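Long-range contacts in TRAP-type C4-dicarboxylate:H+ symport system substrate-binding component DctP (Shewanella oneidensis, PDB 4MX6), which binds succinate and, as the periplasmic solute-binding component of a TRAP-type symport system, probably hands C4-dicarboxylates to the membrane transporter: residues A[114-119]-A[184-189]; A[159-164]-A[237-242]; A[168-173]-A[309-314]; A[191-196]-A[313-318]. One frame throughout, in Å; residues are numbered along the deposited sequence.

Contact 1 of 4, residues A[114-119]-A[184-189]; sequences VFDLPF and DVLAAQ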
loop_
_atom_site.group_PDB
_atom_site.type_symbol
_atom_site.label_atom_id
_atom_site.label_comp_id
_atom_site.label_asym_id
_atom_site.label_seq_id
_atom_site.Cartn_x
_atom_site.Cartn_y
_atom_site.Cartn_z
ATOM N N VAL A 114 9.638 -8.353 0.743
ATOM C CA VAL A 114 10.731 -7.427 0.489
ATOM C C VAL A 114 10.259 -5.968 0.533
ATOM O O VAL A 114 10.968 -5.102 1.040
ATOM C CB VAL A 114 11.451 -7.754 -0.838
ATOM C CG1 VAL A 114 10.538 -7.596 -2.046
ATOM C CG2 VAL A 114 12.711 -6.895 -0.975
ATOM N N PHE A 115 9.065 -5.705 0.017
ATOM C CA PHE A 115 8.569 -4.342 -0.052
ATOM C C PHE A 115 8.321 -3.699 1.311
ATOM O O PHE A 115 8.263 -2.476 1.405
ATOM C CB PHE A 115 7.293 -4.289 -0.892
ATOM C CG PHE A 115 7.534 -4.353 -2.377
ATOM C CD1 PHE A 115 8.048 -3.255 -3.055
ATOM C CD2 PHE A 115 7.207 -5.497 -3.099
ATOM C CE1 PHE A 115 8.239 -3.304 -4.418
ATOM C CE2 PHE A 115 7.398 -5.546 -4.469
ATOM C CZ PHE A 115 7.915 -4.445 -5.127
ATOM N N ASP A 116 8.142 -4.512 2.352
ATOM C CA ASP A 116 7.847 -4.015 3.691
ATOM C C ASP A 116 9.097 -3.682 4.500
ATOM O O ASP A 116 8.990 -3.140 5.590
ATOM C CB ASP A 116 7.056 -5.063 4.468
ATOM C CG ASP A 116 5.593 -5.117 4.088
ATOM O OD1 ASP A 116 5.129 -4.183 3.407
ATOM O OD2 ASP A 116 4.912 -6.091 4.495
ATOM N N LEU A 117 10.279 -4.055 4.018
ATOM C CA LEU A 117 11.484 -3.887 4.839
ATOM C C LEU A 117 11.739 -2.405 5.153
ATOM O O LEU A 117 11.728 -1.558 4.257
ATOM C CB LEU A 117 12.701 -4.524 4.167
ATOM C CG LEU A 117 12.650 -6.051 4.051
ATOM C CD1 LEU A 117 13.852 -6.565 3.292
ATOM C CD2 LEU A 117 12.571 -6.723 5.416
ATOM N N PRO A 118 11.977 -2.087 6.430
ATOM C CA PRO A 118 12.090 -0.674 6.792
ATOM C C PRO A 118 13.358 -0.020 6.248
ATOM O O PRO A 118 14.452 -0.572 6.365
ATOM C CB PRO A 118 12.082 -0.709 8.322
ATOM C CG PRO A 118 12.485 -2.135 8.681
ATOM C CD PRO A 118 11.908 -2.971 7.608
ATOM N N PHE A 119 13.187 1.151 5.655
ATOM C CA PHE A 119 14.264 1.954 5.086
ATOM C C PHE A 119 14.998 1.252 3.929
ATOM O O PHE A 119 16.116 1.622 3.576
ATOM C CB PHE A 119 15.258 2.407 6.168
ATOM C CG PHE A 119 14.643 3.310 7.211
ATOM C CD1 PHE A 119 14.391 4.639 6.935
ATOM C CD2 PHE A 119 14.322 2.822 8.465
ATOM C CE1 PHE A 119 13.825 5.461 7.902
ATOM C CE2 PHE A 119 13.756 3.645 9.420
ATOM C CZ PHE A 119 13.515 4.963 9.136
ATOM N N ASP A 184 3.758 -9.838 8.789
ATOM C CA ASP A 184 4.772 -10.222 9.770
ATOM C C ASP A 184 5.991 -9.284 9.749
ATOM O O ASP A 184 6.642 -9.076 10.777
ATOM C CB ASP A 184 5.271 -11.649 9.513
ATOM C CG ASP A 184 4.238 -12.714 9.819
ATOM O OD1 ASP A 184 3.316 -12.457 10.614
ATOM O OD2 ASP A 184 4.396 -13.843 9.291
ATOM N N VAL A 185 6.338 -8.756 8.576
ATOM C CA VAL A 185 7.483 -7.856 8.501
ATOM C C VAL A 185 7.162 -6.561 9.261
ATOM O O VAL A 185 8.006 -6.055 10.009
ATOM C CB VAL A 185 7.878 -7.532 7.038
ATOM C CG1 VAL A 185 8.988 -6.495 7.011
ATOM C CG2 VAL A 185 8.322 -8.791 6.295
ATOM N N LEU A 186 5.952 -6.026 9.076
ATOM C CA LEU A 186 5.599 -4.779 9.750
ATOM C C LEU A 186 5.475 -4.985 11.260
ATOM O O LEU A 186 5.847 -4.114 12.040
ATOM C CB LEU A 186 4.338 -4.163 9.139
ATOM C CG LEU A 186 4.496 -3.873 7.646
ATOM C CD1 LEU A 186 3.211 -3.288 7.106
ATOM C CD2 LEU A 186 5.671 -2.940 7.369
ATOM N N ALA A 187 4.999 -6.150 11.689
ATOM C CA ALA A 187 4.994 -6.455 13.118
ATOM C C ALA A 187 6.435 -6.451 13.639
ATOM O O ALA A 187 6.725 -5.886 14.697
ATOM C CB ALA A 187 4.328 -7.787 13.384
ATOM N N ALA A 188 7.340 -7.086 12.903
ATOM C CA ALA A 188 8.736 -7.158 13.310
ATOM C C ALA A 188 9.384 -5.773 13.365
ATOM O O ALA A 188 10.214 -5.504 14.244
ATOM C CB ALA A 188 9.510 -8.076 12.379
ATOM N N GLN A 189 9.006 -4.886 12.447
ATOM C CA GLN A 189 9.490 -3.518 12.447
ATOM C C GLN A 189 9.217 -2.869 13.804
ATOM O O GLN A 189 10.081 -2.230 14.394
ATOM C CB GLN A 189 8.785 -2.740 11.319
ATOM C CG GLN A 189 9.067 -1.265 11.298
ATOM C CD GLN A 189 8.281 -0.581 10.209
ATOM O OE1 GLN A 189 8.729 -0.480 9.070
ATOM N NE2 GLN A 189 7.082 -0.145 10.539
HETATM O O HOH W 1 7.902 -0.589 6.432
#

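Contact 2 of 4, residues A[159-164]-A[237-242]; sequences KQFTAN and TESNHG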
loop_
_atom_site.group_PDB
_atom_site.type_symbol
_atom_site.label_atom_id
_atom_site.label_comp_id
_atom_site.label_asym_id
_atom_site.label_seq_id
_atom_site.Cartn_x
_atom_site.Cartn_y
_atom_site.Cartn_z
ATOM N N LYS A 159 5.658 5.896 3.881
ATOM C CA LYS A 159 4.950 5.962 5.152
ATOM C C LYS A 159 5.615 6.901 6.149
ATOM O O LYS A 159 6.838 6.980 6.219
ATOM C CB LYS A 159 4.857 4.553 5.765
ATOM C CG LYS A 159 4.078 3.557 4.906
ATOM C CD LYS A 159 3.955 2.178 5.537
ATOM C CE LYS A 159 5.315 1.514 5.674
ATOM N NZ LYS A 159 5.209 0.105 6.113
ATOM N N GLN A 160 4.762 7.573 6.924
ATOM C CA GLN A 160 5.134 8.401 8.058
ATOM C C GLN A 160 4.544 7.779 9.314
ATOM O O GLN A 160 3.473 7.174 9.265
ATOM C CB GLN A 160 4.552 9.813 7.902
ATOM C CG GLN A 160 4.618 10.405 6.508
ATOM C CD GLN A 160 5.998 10.366 5.878
ATOM O OE1 GLN A 160 7.008 10.343 6.560
ATOM N NE2 GLN A 160 6.039 10.376 4.556
ATOM N N PHE A 161 5.212 7.941 10.455
ATOM C CA PHE A 161 4.622 7.545 11.729
ATOM C C PHE A 161 3.668 8.627 12.250
ATOM O O PHE A 161 3.945 9.821 12.122
ATOM C CB PHE A 161 5.692 7.384 12.816
ATOM C CG PHE A 161 6.700 6.294 12.577
ATOM C CD1 PHE A 161 6.322 4.960 12.443
ATOM C CD2 PHE A 161 8.047 6.600 12.565
ATOM C CE1 PHE A 161 7.283 3.966 12.271
ATOM C CE2 PHE A 161 8.998 5.616 12.405
ATOM C CZ PHE A 161 8.616 4.302 12.252
ATOM N N THR A 162 2.583 8.204 12.888
ATOM C CA THR A 162 1.819 9.107 13.743
ATOM C C THR A 162 1.705 8.495 15.125
ATOM O O THR A 162 1.729 7.265 15.285
ATOM C CB THR A 162 0.406 9.425 13.189
ATOM O OG1 THR A 162 -0.437 8.270 13.270
ATOM C CG2 THR A 162 0.481 9.873 11.747
ATOM N N ALA A 163 1.578 9.372 16.121
ATOM C CA ALA A 163 1.321 8.972 17.498
ATOM C C ALA A 163 0.894 10.219 18.254
ATOM O O ALA A 163 0.615 11.263 17.641
ATOM C CB ALA A 163 2.575 8.346 18.115
ATOM N N ASN A 164 0.845 10.133 19.582
ATOM C CA ASN A 164 0.530 11.298 20.404
ATOM C C ASN A 164 1.768 11.844 21.106
ATOM O O ASN A 164 1.689 12.522 22.112
ATOM C CB ASN A 164 -0.611 10.961 21.358
ATOM C CG ASN A 164 -1.860 10.588 20.603
ATOM O OD1 ASN A 164 -2.298 11.327 19.723
ATOM N ND2 ASN A 164 -2.416 9.431 20.904
ATOM N N THR A 237 5.437 12.194 12.490
ATOM C CA THR A 237 6.871 12.207 12.300
ATOM C C THR A 237 7.171 11.808 10.850
ATOM O O THR A 237 6.766 10.737 10.388
ATOM C CB THR A 237 7.543 11.266 13.308
ATOM O OG1 THR A 237 7.269 11.716 14.645
ATOM C CG2 THR A 237 9.041 11.252 13.119
ATOM N N GLU A 238 7.818 12.715 10.127
ATOM C CA GLU A 238 8.124 12.517 8.711
ATOM C C GLU A 238 9.361 11.635 8.567
ATOM O O GLU A 238 10.469 12.100 8.332
ATOM C CB GLU A 238 8.298 13.863 8.009
ATOM C CG GLU A 238 8.391 13.763 6.488
ATOM C CD GLU A 238 8.181 15.112 5.797
ATOM O OE1 GLU A 238 8.084 16.136 6.489
ATOM O OE2 GLU A 238 8.103 15.156 4.555
ATOM N N SER A 239 9.118 10.344 8.714
ATOM C CA SER A 239 10.137 9.324 8.783
ATOM C C SER A 239 10.442 8.680 7.427
ATOM O O SER A 239 11.530 8.153 7.235
ATOM C CB SER A 239 9.657 8.265 9.765
ATOM O OG SER A 239 8.305 7.935 9.498
ATOM N N ASN A 240 9.478 8.678 6.503
ATOM C CA ASN A 240 9.662 8.023 5.200
ATOM C C ASN A 240 10.275 6.634 5.361
ATOM O O ASN A 240 11.173 6.250 4.609
ATOM C CB ASN A 240 10.524 8.889 4.276
ATOM C CG ASN A 240 9.854 10.194 3.918
ATOM O OD1 ASN A 240 8.727 10.212 3.432
ATOM N ND2 ASN A 240 10.556 11.298 4.125
ATOM N N HIS A 241 9.772 5.857 6.318
ATOM C CA HIS A 241 10.491 4.674 6.784
ATOM C C HIS A 241 10.130 3.373 6.049
ATOM O O HIS A 241 10.728 2.335 6.317
ATOM C CB HIS A 241 10.271 4.483 8.279
ATOM C CG HIS A 241 8.840 4.268 8.615
ATOM N ND1 HIS A 241 7.970 5.310 8.853
ATOM C CD2 HIS A 241 8.106 3.133 8.676
ATOM C CE1 HIS A 241 6.762 4.817 9.052
ATOM N NE2 HIS A 241 6.817 3.498 8.944
ATOM N N GLY A 242 9.167 3.425 5.134
ATOM C CA GLY A 242 8.815 2.271 4.316
ATOM C C GLY A 242 7.915 2.734 3.198
ATOM O O GLY A 242 7.470 3.886 3.201
#

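Contact 3 of 4, residues A[168-173]-A[309-314]; sequences KQPSDA and QQWVDV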
loop_
_atom_site.group_PDB
_atom_site.type_symbol
_atom_site.label_atom_id
_atom_site.label_comp_id
_atom_site.label_asym_id
_atom_site.label_seq_id
_atom_site.Cartn_x
_atom_site.Cartn_y
_atom_site.Cartn_z
ATOM N N LYS A 168 11.133 11.041 17.453
ATOM C CA LYS A 168 12.436 11.524 17.029
ATOM C C LYS A 168 13.487 10.432 17.003
ATOM O O LYS A 168 14.362 10.418 16.138
ATOM C CB LYS A 168 12.902 12.617 17.990
ATOM C CG LYS A 168 12.242 13.955 17.756
ATOM C CD LYS A 168 12.811 14.571 16.492
ATOM C CE LYS A 168 12.763 16.078 16.517
ATOM N NZ LYS A 168 13.661 16.628 15.465
ATOM N N GLN A 169 13.402 9.525 17.965
ATOM C CA GLN A 169 14.359 8.434 18.080
ATOM C C GLN A 169 13.616 7.153 18.364
ATOM O O GLN A 169 12.497 7.181 18.888
ATOM C CB GLN A 169 15.352 8.701 19.205
ATOM C CG GLN A 169 16.190 9.943 18.995
ATOM C CD GLN A 169 17.028 10.290 20.200
ATOM O OE1 GLN A 169 16.532 10.867 21.164
ATOM N NE2 GLN A 169 18.308 9.942 20.154
ATOM N N PRO A 170 14.237 6.018 18.024
ATOM C CA PRO A 170 13.589 4.726 18.260
ATOM C C PRO A 170 13.092 4.559 19.689
ATOM O O PRO A 170 12.043 3.947 19.883
ATOM C CB PRO A 170 14.704 3.722 17.951
ATOM C CG PRO A 170 15.544 4.413 16.973
ATOM C CD PRO A 170 15.502 5.868 17.289
ATOM N N SER A 171 13.827 5.081 20.668
ATOM C CA SER A 171 13.437 4.936 22.065
ATOM C C SER A 171 12.047 5.516 22.338
ATOM O O SER A 171 11.358 5.077 23.257
ATOM C CB SER A 171 14.485 5.581 22.998
ATOM O OG SER A 171 14.632 6.965 22.735
ATOM N N ASP A 172 11.646 6.503 21.539
ATOM C CA ASP A 172 10.359 7.170 21.735
ATOM C C ASP A 172 9.171 6.255 21.445
ATOM O O ASP A 172 8.070 6.545 21.896
ATOM C CB ASP A 172 10.243 8.440 20.877
ATOM C CG ASP A 172 11.211 9.523 21.289
ATOM O OD1 ASP A 172 11.409 9.711 22.501
ATOM O OD2 ASP A 172 11.765 10.221 20.405
ATOM N N ALA A 173 9.389 5.168 20.703
ATOM C CA ALA A 173 8.309 4.242 20.355
ATOM C C ALA A 173 8.111 3.119 21.377
ATOM O O ALA A 173 7.146 2.366 21.285
ATOM C CB ALA A 173 8.575 3.640 18.993
ATOM N N GLN A 309 19.346 8.207 10.941
ATOM C CA GLN A 309 20.282 7.085 10.918
ATOM C C GLN A 309 20.070 6.163 12.119
ATOM O O GLN A 309 20.232 4.949 12.005
ATOM C CB GLN A 309 21.735 7.561 10.850
ATOM C CG GLN A 309 22.710 6.433 10.522
ATOM C CD GLN A 309 22.490 5.852 9.135
ATOM O OE1 GLN A 309 22.357 6.586 8.159
ATOM N NE2 GLN A 309 22.427 4.535 9.050
ATOM N N GLN A 310 19.682 6.719 13.266
ATOM C CA GLN A 310 19.408 5.871 14.422
ATOM C C GLN A 310 18.244 4.926 14.114
ATOM O O GLN A 310 18.276 3.741 14.447
ATOM C CB GLN A 310 19.103 6.717 15.663
ATOM C CG GLN A 310 20.330 7.436 16.198
ATOM C CD GLN A 310 20.110 8.291 17.437
ATOM O OE1 GLN A 310 19.018 8.742 17.744
ATOM N NE2 GLN A 310 21.190 8.548 18.133
ATOM N N TRP A 311 17.209 5.454 13.473
ATOM C CA TRP A 311 16.084 4.616 13.057
ATOM C C TRP A 311 16.498 3.561 12.020
ATOM O O TRP A 311 16.085 2.404 12.091
ATOM C CB TRP A 311 14.970 5.496 12.495
ATOM C CG TRP A 311 14.050 6.136 13.508
ATOM C CD1 TRP A 311 14.077 7.418 13.962
ATOM C CD2 TRP A 311 12.956 5.496 14.161
ATOM N NE1 TRP A 311 13.055 7.615 14.854
ATOM C CE2 TRP A 311 12.343 6.451 14.985
ATOM C CE3 TRP A 311 12.420 4.209 14.102
ATOM C CZ2 TRP A 311 11.226 6.144 15.775
ATOM C CZ3 TRP A 311 11.311 3.906 14.877
ATOM C CH2 TRP A 311 10.723 4.869 15.684
ATOM N N VAL A 312 17.292 3.966 11.041
ATOM C CA VAL A 312 17.757 3.013 10.036
ATOM C C VAL A 312 18.497 1.857 10.703
ATOM O O VAL A 312 18.243 0.679 10.412
ATOM C CB VAL A 312 18.676 3.693 9.008
ATOM C CG1 VAL A 312 19.297 2.674 8.057
ATOM C CG2 VAL A 312 17.901 4.738 8.236
ATOM N N ASP A 313 19.421 2.196 11.592
ATOM C CA ASP A 313 20.291 1.195 12.195
ATOM C C ASP A 313 19.529 0.165 13.022
ATOM O O ASP A 313 19.819 -1.026 12.953
ATOM C CB ASP A 313 21.350 1.875 13.074
ATOM C CG ASP A 313 22.391 2.640 12.268
ATOM O OD1 ASP A 313 22.441 2.488 11.031
ATOM O OD2 ASP A 313 23.178 3.388 12.884
ATOM N N VAL A 314 18.568 0.627 13.817
ATOM C CA VAL A 314 17.811 -0.269 14.677
ATOM C C VAL A 314 16.863 -1.179 13.875
ATOM O O VAL A 314 16.437 -2.229 14.365
ATOM C CB VAL A 314 17.029 0.540 15.741
ATOM C CG1 VAL A 314 15.796 1.194 15.148
ATOM C CG2 VAL A 314 16.633 -0.334 16.889
#

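Contact 4 of 4, residues A[191-196]-A[313-318]; sequences DAVGAI and DVMKPV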
loop_
_atom_site.group_PDB
_atom_site.type_symbol
_atom_site.label_atom_id
_atom_site.label_comp_id
_atom_site.label_asym_id
_atom_site.label_seq_id
_atom_site.Cartn_x
_atom_site.Cartn_y
_atom_site.Cartn_z
ATOM N N ASP A 191 8.308 -4.516 16.674
ATOM C CA ASP A 191 9.011 -5.317 17.690
ATOM C C ASP A 191 10.455 -4.825 17.870
ATOM O O ASP A 191 10.994 -4.853 18.976
ATOM C CB ASP A 191 9.089 -6.806 17.297
ATOM C CG ASP A 191 7.764 -7.532 17.347
ATOM O OD1 ASP A 191 6.845 -7.109 18.070
ATOM O OD2 ASP A 191 7.669 -8.574 16.657
ATOM N N ALA A 192 11.093 -4.417 16.777
ATOM C CA ALA A 192 12.513 -4.060 16.792
ATOM C C ALA A 192 12.817 -2.857 17.679
ATOM O O ALA A 192 13.956 -2.671 18.104
ATOM C CB ALA A 192 12.990 -3.796 15.373
ATOM N N VAL A 193 11.798 -2.044 17.954
ATOM C CA VAL A 193 11.941 -0.878 18.819
ATOM C C VAL A 193 11.120 -1.017 20.105
ATOM O O VAL A 193 10.897 -0.040 20.828
ATOM C CB VAL A 193 11.604 0.448 18.075
ATOM C CG1 VAL A 193 12.618 0.700 16.951
ATOM C CG2 VAL A 193 10.176 0.445 17.526
ATOM N N GLY A 194 10.695 -2.233 20.414
ATOM C CA GLY A 194 9.983 -2.477 21.655
ATOM C C GLY A 194 8.568 -1.912 21.661
ATOM O O GLY A 194 7.965 -1.759 22.725
ATOM N N ALA A 195 8.040 -1.586 20.484
ATOM C CA ALA A 195 6.627 -1.227 20.359
ATOM C C ALA A 195 5.778 -2.490 20.229
ATOM O O ALA A 195 6.307 -3.585 20.052
ATOM C CB ALA A 195 6.417 -0.298 19.174
ATOM N N ILE A 196 4.462 -2.329 20.316
ATOM C CA ILE A 196 3.536 -3.456 20.320
ATOM C C ILE A 196 2.664 -3.379 19.059
ATOM O O ILE A 196 1.744 -2.563 18.983
ATOM C CB ILE A 196 2.622 -3.408 21.568
ATOM C CG1 ILE A 196 3.443 -3.313 22.865
ATOM C CG2 ILE A 196 1.690 -4.614 21.585
ATOM C CD1 ILE A 196 4.295 -4.518 23.158
ATOM N N ASP A 313 19.421 2.196 11.592
ATOM C CA ASP A 313 20.291 1.195 12.195
ATOM C C ASP A 313 19.529 0.165 13.022
ATOM O O ASP A 313 19.819 -1.026 12.953
ATOM C CB ASP A 313 21.350 1.875 13.074
ATOM C CG ASP A 313 22.391 2.640 12.268
ATOM O OD1 ASP A 313 22.441 2.488 11.031
ATOM O OD2 ASP A 313 23.178 3.388 12.884
ATOM N N VAL A 314 18.568 0.627 13.817
ATOM C CA VAL A 314 17.811 -0.269 14.677
ATOM C C VAL A 314 16.863 -1.179 13.875
ATOM O O VAL A 314 16.437 -2.229 14.365
ATOM C CB VAL A 314 17.029 0.540 15.741
ATOM C CG1 VAL A 314 15.796 1.194 15.148
ATOM C CG2 VAL A 314 16.633 -0.334 16.889
ATOM N N MET A 315 16.551 -0.795 12.638
ATOM C CA MET A 315 15.637 -1.561 11.793
ATOM C C MET A 315 16.332 -2.612 10.925
ATOM O O MET A 315 15.676 -3.508 10.422
ATOM C CB MET A 315 14.809 -0.626 10.906
ATOM C CG MET A 315 13.810 0.195 11.671
ATOM S SD MET A 315 12.617 -0.828 12.536
ATOM C CE MET A 315 11.607 0.454 13.288
ATOM N N LYS A 316 17.646 -2.508 10.747
ATOM C CA LYS A 316 18.371 -3.449 9.894
ATOM C C LYS A 316 18.196 -4.907 10.320
ATOM O O LYS A 316 18.105 -5.774 9.460
ATOM C CB LYS A 316 19.845 -3.065 9.783
ATOM C CG LYS A 316 20.111 -1.871 8.886
ATOM C CD LYS A 316 19.948 -2.234 7.420
ATOM C CE LYS A 316 20.276 -1.066 6.501
ATOM N NZ LYS A 316 21.676 -0.587 6.642
ATOM N N PRO A 317 18.111 -5.195 11.635
ATOM C CA PRO A 317 17.881 -6.601 12.000
ATOM C C PRO A 317 16.571 -7.195 11.463
ATOM O O PRO A 317 16.460 -8.424 11.371
ATOM C CB PRO A 317 17.909 -6.580 13.534
ATOM C CG PRO A 317 18.805 -5.448 13.857
ATOM C CD PRO A 317 18.434 -4.383 12.822
ATOM N N VAL A 318 15.596 -6.365 11.108
ATOM C CA VAL A 318 14.371 -6.881 10.493
ATOM C C VAL A 318 14.713 -7.497 9.138
ATOM O O VAL A 318 14.175 -8.538 8.763
ATOM C CB VAL A 318 13.322 -5.762 10.331
ATOM C CG1 VAL A 318 12.094 -6.281 9.596
ATOM C CG2 VAL A 318 12.948 -5.179 11.694
HETATM O O HOH W 2 16.298 -3.671 16.672
#

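Contact 1 of 4, residues A[114-119]-A[184-189]
D116 and V185 meet where the loop before helix 124-132 packs on helix 184-191, within the periplasmic binding-protein fold of the solute-binding protein 7 family. Their side chains cross obliquely, with D116 CB 3.5 Å from V185 CG1. That methyl stands anti to the backbone N (chi1 175°), on the side of the helix that meets the loop, and it also lies 3.9 Å from L117 CD2. A small branched residue suits the place, since one methyl touches both neighbours. L186 crosses D116 at about a right angle: its CG packs on the carboxylate carbon, and its CD2 is 3.8 Å from D116 O. The carboxylate of D116 is buried but satisfied: OD1 is hydrogen-bonded to the hydroxyl of S103 and OD2 to that of S183, just ahead of the helical segment. Q189 suits a longer reach. Its CG is anti to the backbone N (chi1 173°) and the chain stays extended, NE2 going to E218 while OE1 comes 3.4 Å from P118 CB. No direct hydrogen bond joins the two segments; a water does so instead, its oxygen 2.9 Å from D116 O and 2.8 Å from Q189 OE1, donating to both.

Contact 2 of 4, residues A[159-164]-A[237-242]
K159 meets G242 and H241 through its backbone: K159 N donates an almost straight bond to G242 O (2.8 Å, 171°), and K159 O accepts from H241 N. Its CE passes 3.8 Å from G242 CA, where any side chain would collide. The Q160 side chain bends at chi2 (-52°), and its amide grips N240 twice. NE2 donates to N240 OD1 at 2.9 Å, from above that carbonyl's plane, while OE1 takes N240 N at 3.0 Å. An alanine here would lose both bonds and would probably leave the N240 side chain freer to turn. F161 and T237 form an antiparallel hydrogen-bonded pair of a mixed four-stranded sheet, T237 N 2.8 Å from F161 O. F161 N donates to S239 OG and, weakly, to T237 O. The F161 ring makes an offset stack on H241, centroids 3.8 Å apart and planes at 9°. The flat imidazole suits its place, stacking while it offers a nitrogen at each side, ND1 to S239 OG and NE2 to E218, which also salt-bridges K159 NZ. Stack and bonds fix the ring's rotation, and the lysine is likely to offset some of E218's charge near the succinate site.

Contact 3 of 4, residues A[168-173]-A[309-314]
P170 lies flat over one face of W311, joining the loop between strands 160-163 and 177-180 to helix 305-326 in the binding-protein fold. P170 CA makes a CH-pi contact, 3.8 Å from the centroid of the six-membered ring and only 14° off its normal. Proline suits this place, because its compact ring and ring-bound nitrogen can rest on an indole without a donor to satisfy. P170 CG also meets V314 CG1 at 3.7 Å, one helical turn further on. A173 CB adds a contact 4.1 Å from W311 CH2, approaching obliquely. An alanine in place of W311 would take away the whole indole, and would probably open a gap beneath P170 and cost A173 CB its contact with the ring. Further out the contact turns polar. W311 NE1 lies 3.3 Å from K168 O in a weak hydrogen bond, and L167 O offers it a second weak one. Q169 N is held by D172 OD2, which closes the turn on itself. At the exposed edge two glutamines pair, both extended beyond CG, with their amide planes nearly coplanar. Q169 NE2 donates to Q310 OE1 over 2.8 Å at 168°, in the carbonyl plane and on a lone pair.

Contact 4 of 4, residues A[191-196]-A[313-318]
M315 and V193 are brought together by two simple torsions. V193 CG1 lies anti to its carbonyl carbon (chi1 -65°), and M315 bends at chi2 (-61°), which places SD on the side of the loop. The rest of the methionine runs on extended, and its CE ends 3.8 Å from V193 CG1. The flexible, unbranched methionine can thus reach a neighbour that lies beside its helix, while its SD passes 4.1 Å from A192 CB. V193 CG1 serves a second partner, V314 CG1 at 3.7 Å, where the two valines cross at about a right angle. A192 fits close to the helix because it has only a methyl, and that CB touches V318 CG2 at 3.9 Å. The loop takes its shape from a Schellman motif that ends helix 184-191: A195 N bonds back to F190 O and G194 N to D191 O. G194 occupies the C-prime position with positive phi, a conformation that favours glycine. On the other side, helix 305-326 is kinked. P317 has no N-H to give, and V318 N turns to M315 O instead of reaching back to V314 O. The carbonyl of V314 thereby goes without that regular helical bond, and a water donates to it. The same water donates to A192 O, so that its oxygen stands 2.7 Å from V314 O and 2.9 Å from A192 O.

Along the chain the first segments of contacts 1, 2 and 3 come in order; their partners follow later, so these three cross one another, while contact 4 opens after contact 1 has closed. Contacts 3 and 4 are nearest, centres about 8 Å apart, and share D313 and V314 on helix 305-326. Contact 1 joins contact 4 through helix 184-191 and its following loop, with P118 touching M315. The centre of contact 2 lies about 11 Å from that of contact 3, where F161 meets W311, and about 14 Å from that of contact 1, where F119 reaches H241. Together they tie helix 305-326 to the sheet and loops beside the succinate site, contacts 1 and 2 lying closest to the ligand.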